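Local coordinates for NOVW (Streptomyces niveus ncimb 11891, PDB 2C0Z), which catalyses the 3-epimerisation of dTDP-6-deoxy-D-xylo-4-hexulose, acting with NovU to build the deoxysugar precursor of the antibiotic novobiocin, at the interface of chains A and B. Residues are numbered along the deposited sequence; one frame, centred on the assembly and turned at random. Chains: chain A/B, NOVW.

Contact 1: the interface of chains A and B. Residues chain A 58-61, 141; chain B 34-36.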
loop_
_atom_site.group_PDB
_atom_site.type_symbol
_atom_site.label_atom_id
_atom_site.label_comp_id
_atom_site.label_asym_id
_atom_site.label_seq_id
_atom_site.Cartn_x
_atom_site.Cartn_y
_atom_site.Cartn_z
ATOM N N ASN A 58 -3.750 -2.279 -5.213
ATOM C CA ASN A 58 -3.101 -2.300 -6.515
ATOM C C ASN A 58 -1.854 -1.444 -6.515
ATOM O O ASN A 58 -1.689 -0.557 -5.665
ATOM C CB ASN A 58 -4.032 -1.754 -7.603
ATOM C CG ASN A 58 -5.229 -2.671 -7.871
ATOM O OD1 ASN A 58 -6.286 -2.456 -7.354
ATOM N ND2 ASN A 58 -5.058 -3.623 -8.748
ATOM N N LEU A 59 -0.979 -1.745 -7.467
ATOM C CA LEU A 59 0.198 -0.926 -7.780
ATOM C C LEU A 59 0.221 -0.677 -9.267
ATOM O O LEU A 59 -0.151 -1.529 -10.058
ATOM C CB LEU A 59 1.497 -1.574 -7.312
ATOM C CG LEU A 59 1.687 -1.600 -5.799
ATOM C CD1 LEU A 59 2.506 -2.775 -5.369
ATOM C CD2 LEU A 59 2.333 -0.348 -5.328
ATOM N N SER A 60 0.628 0.522 -9.662
ATOM C CA SER A 60 0.893 0.789 -11.075
ATOM C C SER A 60 2.239 1.457 -11.192
ATOM O O SER A 60 2.609 2.250 -10.344
ATOM C CB SER A 60 -0.212 1.626 -11.684
ATOM O OG SER A 60 -0.241 2.904 -11.166
ATOM N N VAL A 61 2.974 1.110 -12.234
ATOM C CA VAL A 61 4.253 1.733 -12.555
ATOM C C VAL A 61 4.092 2.320 -13.940
ATOM O O VAL A 61 3.635 1.637 -14.835
ATOM C CB VAL A 61 5.417 0.708 -12.558
ATOM C CG1 VAL A 61 6.713 1.420 -12.869
ATOM C CG2 VAL A 61 5.479 -0.018 -11.240
ATOM N N TYR A 141 -2.736 1.901 -4.558
ATOM C CA TYR A 141 -4.147 2.232 -4.430
ATOM C C TYR A 141 -4.780 1.218 -3.499
ATOM O O TYR A 141 -4.541 0.016 -3.648
ATOM C CB TYR A 141 -4.917 2.079 -5.786
ATOM C CG TYR A 141 -4.337 2.640 -7.053
ATOM C CD1 TYR A 141 -3.228 2.063 -7.634
ATOM C CD2 TYR A 141 -4.952 3.694 -7.710
ATOM C CE1 TYR A 141 -2.710 2.526 -8.835
ATOM C CE2 TYR A 141 -4.446 4.176 -8.917
ATOM C CZ TYR A 141 -3.322 3.588 -9.465
ATOM O OH TYR A 141 -2.779 4.044 -10.660
ATOM N N VAL B 34 3.528 -1.165 -15.696
ATOM C CA VAL B 34 3.216 -2.415 -15.013
ATOM C C VAL B 34 2.002 -2.156 -14.152
ATOM O O VAL B 34 1.897 -1.097 -13.552
ATOM C CB VAL B 34 4.398 -2.830 -14.135
ATOM C CG1 VAL B 34 4.121 -4.142 -13.414
ATOM C CG2 VAL B 34 5.659 -2.959 -14.959
ATOM N N PHE B 35 1.085 -3.115 -14.111
ATOM C CA PHE B 35 -0.095 -3.044 -13.272
ATOM C C PHE B 35 -0.291 -4.332 -12.533
ATOM O O PHE B 35 -0.237 -5.416 -13.110
ATOM C CB PHE B 35 -1.331 -2.741 -14.107
ATOM C CG PHE B 35 -2.505 -2.292 -13.233
ATOM C CD1 PHE B 35 -2.490 -1.075 -12.575
ATOM C CD2 PHE B 35 -3.568 -3.156 -12.990
ATOM C CE1 PHE B 35 -3.545 -0.694 -11.725
ATOM C CE2 PHE B 35 -4.637 -2.789 -12.154
ATOM C CZ PHE B 35 -4.628 -1.564 -11.521
ATOM N N LEU B 36 -0.536 -4.222 -11.248
ATOM C CA LEU B 36 -0.785 -5.412 -10.468
ATOM C C LEU B 36 -1.791 -5.240 -9.360
ATOM O O LEU B 36 -1.951 -4.166 -8.803
ATOM C CB LEU B 36 0.520 -5.957 -9.903
ATOM C CG LEU B 36 1.352 -5.035 -9.033
ATOM C CD1 LEU B 36 2.060 -5.854 -7.970
ATOM C CD2 LEU B 36 2.352 -4.201 -9.884
#

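Contact 2: the interface of chains A and B. Residues chain A 35-40; chain B 56-59.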
loop_
_atom_site.group_PDB
_atom_site.type_symbol
_atom_site.label_atom_id
_atom_site.label_comp_id
_atom_site.label_asym_id
_atom_site.label_seq_id
_atom_site.Cartn_x
_atom_site.Cartn_y
_atom_site.Cartn_z
ATOM N N PHE A 35 10.126 6.526 8.055
ATOM C CA PHE A 35 8.977 5.747 8.474
ATOM C C PHE A 35 7.747 6.601 8.505
ATOM O O PHE A 35 7.745 7.701 9.054
ATOM C CB PHE A 35 9.212 5.140 9.850
ATOM C CG PHE A 35 8.205 4.026 10.154
ATOM C CD1 PHE A 35 8.234 2.823 9.473
ATOM C CD2 PHE A 35 7.163 4.250 11.048
ATOM C CE1 PHE A 35 7.269 1.827 9.713
ATOM C CE2 PHE A 35 6.197 3.263 11.311
ATOM C CZ PHE A 35 6.245 2.057 10.647
ATOM N N LEU A 36 6.684 6.092 7.928
ATOM C CA LEU A 36 5.441 6.829 7.953
ATOM C C LEU A 36 4.204 5.974 8.056
ATOM O O LEU A 36 4.170 4.842 7.604
ATOM C CB LEU A 36 5.340 7.740 6.737
ATOM C CG LEU A 36 5.437 7.101 5.366
ATOM C CD1 LEU A 36 4.562 7.869 4.393
ATOM C CD2 LEU A 36 6.913 7.021 4.879
ATOM N N ASP A 37 3.174 6.581 8.620
ATOM C CA ASP A 37 1.798 6.065 8.674
ATOM C C ASP A 37 1.053 6.839 7.591
ATOM O O ASP A 37 0.916 8.065 7.695
ATOM C CB ASP A 37 1.058 6.341 10.002
ATOM C CG ASP A 37 1.724 5.741 11.231
ATOM O OD1 ASP A 37 2.477 4.772 11.124
ATOM O OD2 ASP A 37 1.520 6.201 12.386
ATOM N N TRP A 38 0.576 6.158 6.556
ATOM C CA TRP A 38 -0.188 6.825 5.500
ATOM C C TRP A 38 -1.697 6.546 5.495
ATOM O O TRP A 38 -2.420 7.158 4.711
ATOM C CB TRP A 38 0.403 6.589 4.102
ATOM C CG TRP A 38 0.454 5.200 3.592
ATOM C CD1 TRP A 38 1.284 4.207 3.997
ATOM C CD2 TRP A 38 -0.327 4.653 2.538
ATOM N NE1 TRP A 38 1.083 3.079 3.243
ATOM C CE2 TRP A 38 0.084 3.323 2.344
ATOM C CE3 TRP A 38 -1.334 5.159 1.717
ATOM C CZ2 TRP A 38 -0.499 2.487 1.374
ATOM C CZ3 TRP A 38 -1.906 4.329 0.773
ATOM C CH2 TRP A 38 -1.479 3.021 0.593
ATOM N N TYR A 39 -2.144 5.617 6.354
ATOM C CA TYR A 39 -3.577 5.410 6.621
ATOM C C TYR A 39 -3.705 5.014 8.075
ATOM O O TYR A 39 -2.947 4.183 8.558
ATOM C CB TYR A 39 -4.166 4.257 5.768
ATOM C CG TYR A 39 -5.613 3.963 6.128
ATOM C CD1 TYR A 39 -6.647 4.749 5.620
ATOM C CD2 TYR A 39 -5.937 2.964 7.034
ATOM C CE1 TYR A 39 -7.982 4.511 5.994
ATOM C CE2 TYR A 39 -7.229 2.743 7.415
ATOM C CZ TYR A 39 -8.254 3.527 6.888
ATOM O OH TYR A 39 -9.571 3.293 7.269
ATOM N N HIS A 40 -4.649 5.610 8.775
ATOM C CA HIS A 40 -4.949 5.239 10.158
ATOM C C HIS A 40 -6.458 5.260 10.374
ATOM O O HIS A 40 -7.099 6.277 10.147
ATOM C CB HIS A 40 -4.289 6.216 11.127
ATOM C CG HIS A 40 -4.355 5.809 12.556
ATOM N ND1 HIS A 40 -5.445 6.077 13.365
ATOM C CD2 HIS A 40 -3.453 5.165 13.329
ATOM C CE1 HIS A 40 -5.184 5.646 14.591
ATOM N NE2 HIS A 40 -3.993 5.075 14.595
ATOM N N GLN B 56 -4.247 0.133 9.778
ATOM C CA GLN B 56 -3.178 1.096 9.525
ATOM C C GLN B 56 -2.422 0.683 8.277
ATOM O O GLN B 56 -2.323 -0.483 7.968
ATOM C CB GLN B 56 -2.254 1.181 10.740
ATOM C CG GLN B 56 -1.368 2.394 10.828
ATOM C CD GLN B 56 -0.678 2.513 12.205
ATOM O OE1 GLN B 56 -1.336 2.540 13.270
ATOM N NE2 GLN B 56 0.611 2.614 12.184
ATOM N N ALA B 57 -1.901 1.658 7.536
ATOM C CA ALA B 57 -1.008 1.385 6.407
ATOM C C ALA B 57 0.242 2.193 6.665
ATOM O O ALA B 57 0.160 3.366 7.049
ATOM C CB ALA B 57 -1.641 1.762 5.075
ATOM N N ASN B 58 1.399 1.564 6.483
ATOM C CA ASN B 58 2.694 2.176 6.735
ATOM C C ASN B 58 3.625 1.983 5.558
ATOM O O ASN B 58 3.425 1.085 4.727
ATOM C CB ASN B 58 3.369 1.552 7.961
ATOM C CG ASN B 58 2.643 1.884 9.268
ATOM O OD1 ASN B 58 1.864 1.111 9.742
ATOM N ND2 ASN B 58 2.985 2.992 9.868
ATOM N N LEU B 59 4.625 2.854 5.497
ATOM C CA LEU B 59 5.753 2.737 4.566
ATOM C C LEU B 59 7.032 2.884 5.349
ATOM O O LEU B 59 7.110 3.646 6.299
ATOM C CB LEU B 59 5.680 3.758 3.435
ATOM C CG LEU B 59 4.572 3.505 2.418
ATOM C CD1 LEU B 59 4.084 4.781 1.809
ATOM C CD2 LEU B 59 5.043 2.592 1.344
#

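Contact 3: the interface of chains A and B. Residues chain A 86-87, 114; chain B 86-87, 114.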
loop_
_atom_site.group_PDB
_atom_site.type_symbol
_atom_site.label_atom_id
_atom_site.label_comp_id
_atom_site.label_asym_id
_atom_site.label_seq_id
_atom_site.Cartn_x
_atom_site.Cartn_y
_atom_site.Cartn_z
ATOM N N VAL A 86 4.347 5.966 -4.145
ATOM C CA VAL A 86 5.379 5.344 -3.288
ATOM C C VAL A 86 6.780 5.463 -3.886
ATOM O O VAL A 86 7.776 5.191 -3.210
ATOM C CB VAL A 86 5.067 3.903 -2.941
ATOM C CG1 VAL A 86 3.776 3.796 -2.099
ATOM C CG2 VAL A 86 4.998 3.036 -4.168
ATOM N N ARG A 87 6.874 5.848 -5.151
ATOM C CA ARG A 87 8.158 6.071 -5.808
ATOM C C ARG A 87 7.959 7.047 -6.932
ATOM O O ARG A 87 7.045 6.886 -7.740
ATOM C CB ARG A 87 8.705 4.762 -6.352
ATOM C CG ARG A 87 10.027 4.837 -7.100
ATOM C CD ARG A 87 10.229 3.530 -7.826
ATOM N NE ARG A 87 11.568 3.230 -8.244
ATOM C CZ ARG A 87 12.012 1.978 -8.531
ATOM N NH1 ARG A 87 11.218 0.840 -8.440
ATOM N NH2 ARG A 87 13.283 1.863 -8.903
ATOM N N ASP A 114 7.121 10.819 -3.689
ATOM C CA ASP A 114 7.828 10.070 -2.667
ATOM C C ASP A 114 8.638 10.927 -1.692
ATOM O O ASP A 114 9.468 10.398 -0.945
ATOM C CB ASP A 114 8.694 8.992 -3.300
ATOM C CG ASP A 114 9.823 9.527 -4.158
ATOM O OD1 ASP A 114 10.049 10.756 -4.197
ATOM O OD2 ASP A 114 10.546 8.724 -4.834
ATOM N N VAL B 86 7.790 -2.272 -2.412
ATOM C CA VAL B 86 7.308 -1.484 -3.565
ATOM C C VAL B 86 8.449 -0.828 -4.340
ATOM O O VAL B 86 8.244 -0.316 -5.444
ATOM C CB VAL B 86 6.264 -0.455 -3.180
ATOM C CG1 VAL B 86 4.986 -1.130 -2.634
ATOM C CG2 VAL B 86 6.810 0.558 -2.210
ATOM N N ARG B 87 9.647 -0.820 -3.774
ATOM C CA ARG B 87 10.829 -0.293 -4.449
ATOM C C ARG B 87 12.047 -0.960 -3.875
ATOM O O ARG B 87 12.200 -1.029 -2.656
ATOM C CB ARG B 87 10.922 1.211 -4.250
ATOM C CG ARG B 87 12.126 1.904 -4.867
ATOM C CD ARG B 87 12.208 3.298 -4.294
ATOM N NE ARG B 87 12.998 4.245 -5.026
ATOM C CZ ARG B 87 12.868 5.593 -4.909
ATOM N NH1 ARG B 87 11.944 6.208 -4.072
ATOM N NH2 ARG B 87 13.673 6.340 -5.659
ATOM N N ASP B 114 10.802 -5.366 -5.992
ATOM C CA ASP B 114 9.989 -4.649 -6.957
ATOM C C ASP B 114 9.966 -5.266 -8.357
ATOM O O ASP B 114 9.518 -4.620 -9.311
ATOM C CB ASP B 114 10.395 -3.184 -7.011
ATOM C CG ASP B 114 11.801 -2.947 -7.523
ATOM O OD1 ASP B 114 12.473 -3.903 -7.968
ATOM O OD2 ASP B 114 12.297 -1.773 -7.505
HETATM O O HOH W 1 10.180 4.990 -2.070
HETATM O O HOH W 2 8.336 0.645 -7.932
HETATM O O HOH W 3 14.637 -1.010 -8.279
#

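Contact 4: the interface of chains A and B. Residues chain A 39, 52, 54, 142; chain B 54, 142.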
loop_
_atom_site.group_PDB
_atom_site.type_symbol
_atom_site.label_atom_id
_atom_site.label_comp_id
_atom_site.label_asym_id
_atom_site.label_seq_id
_atom_site.Cartn_x
_atom_site.Cartn_y
_atom_site.Cartn_z
ATOM N N TYR A 39 -2.144 5.617 6.354
ATOM C CA TYR A 39 -3.577 5.410 6.621
ATOM C C TYR A 39 -3.705 5.014 8.075
ATOM O O TYR A 39 -2.947 4.183 8.558
ATOM C CB TYR A 39 -4.166 4.257 5.768
ATOM C CG TYR A 39 -5.613 3.963 6.128
ATOM C CD1 TYR A 39 -6.647 4.749 5.620
ATOM C CD2 TYR A 39 -5.937 2.964 7.034
ATOM C CE1 TYR A 39 -7.982 4.511 5.994
ATOM C CE2 TYR A 39 -7.229 2.743 7.415
ATOM C CZ TYR A 39 -8.254 3.527 6.888
ATOM O OH TYR A 39 -9.571 3.293 7.269
ATOM N N LEU A 52 -12.268 2.885 5.908
ATOM C CA LEU A 52 -12.079 2.383 4.570
ATOM C C LEU A 52 -12.185 0.843 4.550
ATOM O O LEU A 52 -11.450 0.126 5.227
ATOM C CB LEU A 52 -10.718 2.829 4.043
ATOM C CG LEU A 52 -10.382 2.425 2.598
ATOM C CD1 LEU A 52 -11.299 3.108 1.605
ATOM C CD2 LEU A 52 -8.917 2.725 2.268
ATOM N N LEU A 54 -11.306 -2.368 2.847
ATOM C CA LEU A 54 -10.261 -2.821 1.949
ATOM C C LEU A 54 -10.743 -4.021 1.143
ATOM O O LEU A 54 -10.808 -5.134 1.668
ATOM C CB LEU A 54 -8.999 -3.223 2.708
ATOM C CG LEU A 54 -7.844 -3.743 1.841
ATOM C CD1 LEU A 54 -7.258 -2.668 0.950
ATOM C CD2 LEU A 54 -6.801 -4.394 2.763
ATOM N N LEU A 142 -5.576 1.688 -2.556
ATOM C CA LEU A 142 -6.479 0.845 -1.785
ATOM C C LEU A 142 -7.905 1.170 -2.219
ATOM O O LEU A 142 -8.284 2.356 -2.273
ATOM C CB LEU A 142 -6.306 1.082 -0.301
ATOM C CG LEU A 142 -4.864 1.133 0.221
ATOM C CD1 LEU A 142 -4.850 1.420 1.719
ATOM C CD2 LEU A 142 -4.133 -0.151 -0.068
ATOM N N LEU B 54 -8.290 -3.595 7.739
ATOM C CA LEU B 54 -7.324 -2.530 7.551
ATOM C C LEU B 54 -7.437 -1.511 8.678
ATOM O O LEU B 54 -8.365 -0.700 8.689
ATOM C CB LEU B 54 -7.532 -1.808 6.222
ATOM C CG LEU B 54 -6.570 -0.644 5.945
ATOM C CD1 LEU B 54 -5.142 -1.106 5.748
ATOM C CD2 LEU B 54 -7.112 0.160 4.752
ATOM N N LEU B 142 0.257 -3.307 5.429
ATOM C CA LEU B 142 -1.117 -3.156 5.888
ATOM C C LEU B 142 -1.269 -3.962 7.174
ATOM O O LEU B 142 -0.875 -5.142 7.220
ATOM C CB LEU B 142 -2.093 -3.638 4.839
ATOM C CG LEU B 142 -1.837 -3.172 3.399
ATOM C CD1 LEU B 142 -2.874 -3.770 2.454
ATOM C CD2 LEU B 142 -1.851 -1.669 3.300
HETATM O O HOH W 4 -10.207 0.765 7.594
HETATM O O HOH W 5 -10.882 -2.836 6.079
HETATM O O HOH W 6 -10.829 -3.770 5.650
#

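Contact 1: the interface of chains A and B
The phenyl ring of B:Phe35 meets chain A along its rim. CB of A:Ser60 lies in the ring plane at the edge, 3.6 Å from B:Phe35 CD1, while the carboxamide of A:Asn58 stands above and outside the CE2/CZ rim, with ND2 3.5 Å from B:Phe35 CZ. The amide and ring planes are 17° apart, nearly parallel but displaced, with no stacking. The A:Tyr141 ring, on the same chain as A:Ser60, has A:Asn58 O and A:Ser60 N at its edge, in plane.

A:Ser60 joins the two aromatic groups. Its OG sits between the backbone N and the carbonyl carbon (chi1 67°), which turns the hydroxyl away from the partner chain to hydrogen bond with A:Tyr141 OH at 2.8 Å, while CB remains against B:Phe35. A:Tyr141 is the proton donor by similarity, so a residue of the partner chain packs one shell behind a catalytic group.

B:Leu36 O accepts twice. A:Leu59 N reaches it at 2.9 Å, whereas A:Asn58 ND2 comes at 3.2 Å from 46° above the carbonyl plane, not on a lone pair. The side chains of A:Leu59 and B:Leu36 lie alongside one another, CB to CD2 at 3.8 Å, as do those of A:Val61 and B:Val34.

Antiparallel pairing, including A:Val61 N to B:Val34 O at 2.8 Å, joins strand 56-63 of chain A to strand 33-40 of chain B, extending the cupin sheet across the dimer.

Contact 2: the interface of chains A and B
Backbone hydrogen bonds between A:Trp38, A:Tyr39 and B:Ala57 follow a bulged pattern. B:Ala57 O accepts from A:Trp38 N at 2.9 Å and from A:Tyr39 N at 3.3 Å, both approaching from the same face of its carbonyl plane. B:Ala57 N returns a bond to A:Tyr39 O at 2.9 Å. Two consecutive residues thus stand opposite one, a beta bulge, and the psi of -7° at A:Trp38 agrees.

Apolar contact centres on the A:Trp38 indole, held between two aliphatic groups on opposite faces. B:Ala57 CB is 3.7 Å from the centroid of the five-membered ring, and B:Leu59 CD1 covers the other face at 3.9 Å from that centroid. CG lies between the backbone N and the carbonyl carbon (chi1 62°), which stands the indole between those two side chains. At the rim, A:Trp38 NE1 makes a weak hydrogen bond to B:Asn58 O at 3.4 Å.

Polar side chains gather on the other side of the strands. B:Gln56 NE2 donates to B:Asn58 OD1 at 3.1 Å, on a lone pair, which links the two amides. B:Gln56 OE1 faces A:His40 CD2 at 3.4 Å. The carboxylate of A:Asp37 adjoins both amides, but its approach to B:Asn58 ND2 is too short to be reliable.

By similarity A:Asp37 and chain B 56-58 bind substrate, suggesting a shared pocket. Strand 33-40 of chain A runs antiparallel beside strand 56-63 of chain B, bulged at A:Trp38 and A:Tyr39.

Contact 3: the interface of chains A and B
A:Arg87 and B:Arg87 hide the most surface here, 61 and 62 Å², and they pass each other in a symmetric salt-bridge and water patch at the dimer two-fold that links the subunits. Each chain is extended from CG to NE, with CG anti to the backbone N (chi1 178°), so each guanidinium reaches well into the other subunit. CG of B:Arg87 lies over one face of the A:Arg87 guanidinium, offset toward its rim, with CZ 3.7 Å from that CG. The reverse contact is equivalent. The two guanidinium planes are 27° apart; the like charges would be expected to repel, and the carboxylates of Asp114, a loop residue, may offset this.

A:Arg87 NH1 forms a salt bridge and hydrogen bond with B:Asp114 OD2 at 3.0 Å. The geometry is imperfect: the angle at the hydrogen is 135°, and the oxygen is approached on its anti side from outside the carboxylate plane. Although the two planar groups are nearly parallel, they are therefore stepped rather than paired in a flat, two-pronged bridge.

Waters also bond to the guanidinium. Water 2, in plane at its edge, is 2.9 Å from A:Arg87 NH1 and 2.7 Å from B:Val86 O, bridging to the partner backbone. Water 3 links A:Arg87 NH2, at 3.2 Å, to B:Asp114 OD2, at 2.6 Å.

Beside the arginines, the two Val86 side chains meet at about a right angle, methyl to methyl, with A:Val86 CG2 3.6 Å from B:Val86 CG2.

Contact 4: the interface of chains A and B
In B:Leu54, CG lies anti to the backbone N (chi1 179°), and this carries its isobutyl group onto one face of the A:Tyr39 ring. CD2 sits above the rim of the ring, 3.7 Å from A:Tyr39 CE2, in a CH-pi contact. The Leu142 side chain turns the other way, with CG anti to the carbonyl carbon (chi1 -46°), so that A:Leu142 CD1 meets B:Leu54 CD2 at 4.0 Å with the two chains about perpendicular. The same methyl also touches A:Leu52 CD2 at 4.0 Å. B:Leu54, with 83 Å² hidden, is thus surrounded by A:Tyr39, A:Leu52 and A:Leu142, while its CB faces A:Leu54 CB at 4.1 Å.

No direct polar bond crosses this patch. The phenol oxygen of A:Tyr39 accepts from A:Leu52 N at 3.0 Å, which ties the ring to the loop of A:Leu52 in its own chain. Water 4 lies 2.6 Å from A:Tyr39 OH and 2.6 Å from B:Leu54 O, and also contacts A:Leu52 O, bridging the subunits. Waters 5 and 6 lie too close together to be occupied at once, so their links to the Leu54 amides are doubtful.

This leucine-rich, water-lined cluster sits at the two-fold, where the loop residues leading into strand 56-63 pack against strands 33-40 and 136-143.

Contact 1 and contact 2 sample opposite copies of the same strand pairing, 33-40 with 56-63, and their centres are about 18 Å apart across the two-fold. Contact 2 and contact 4 lie about 10 Å apart and share A:Tyr39, whose backbone serves the pairing and whose ring serves the leucine cluster. Contact 3 is about 11 Å from contact 1 and 18 Å from contact 4, a charged, hydrated patch away from that cluster. Contact 1 holds A:Tyr141 itself, and contact 4 is centred about 8 Å from it, so dimerisation, as expected for RmlC-type epimerases, plausibly shapes the active site.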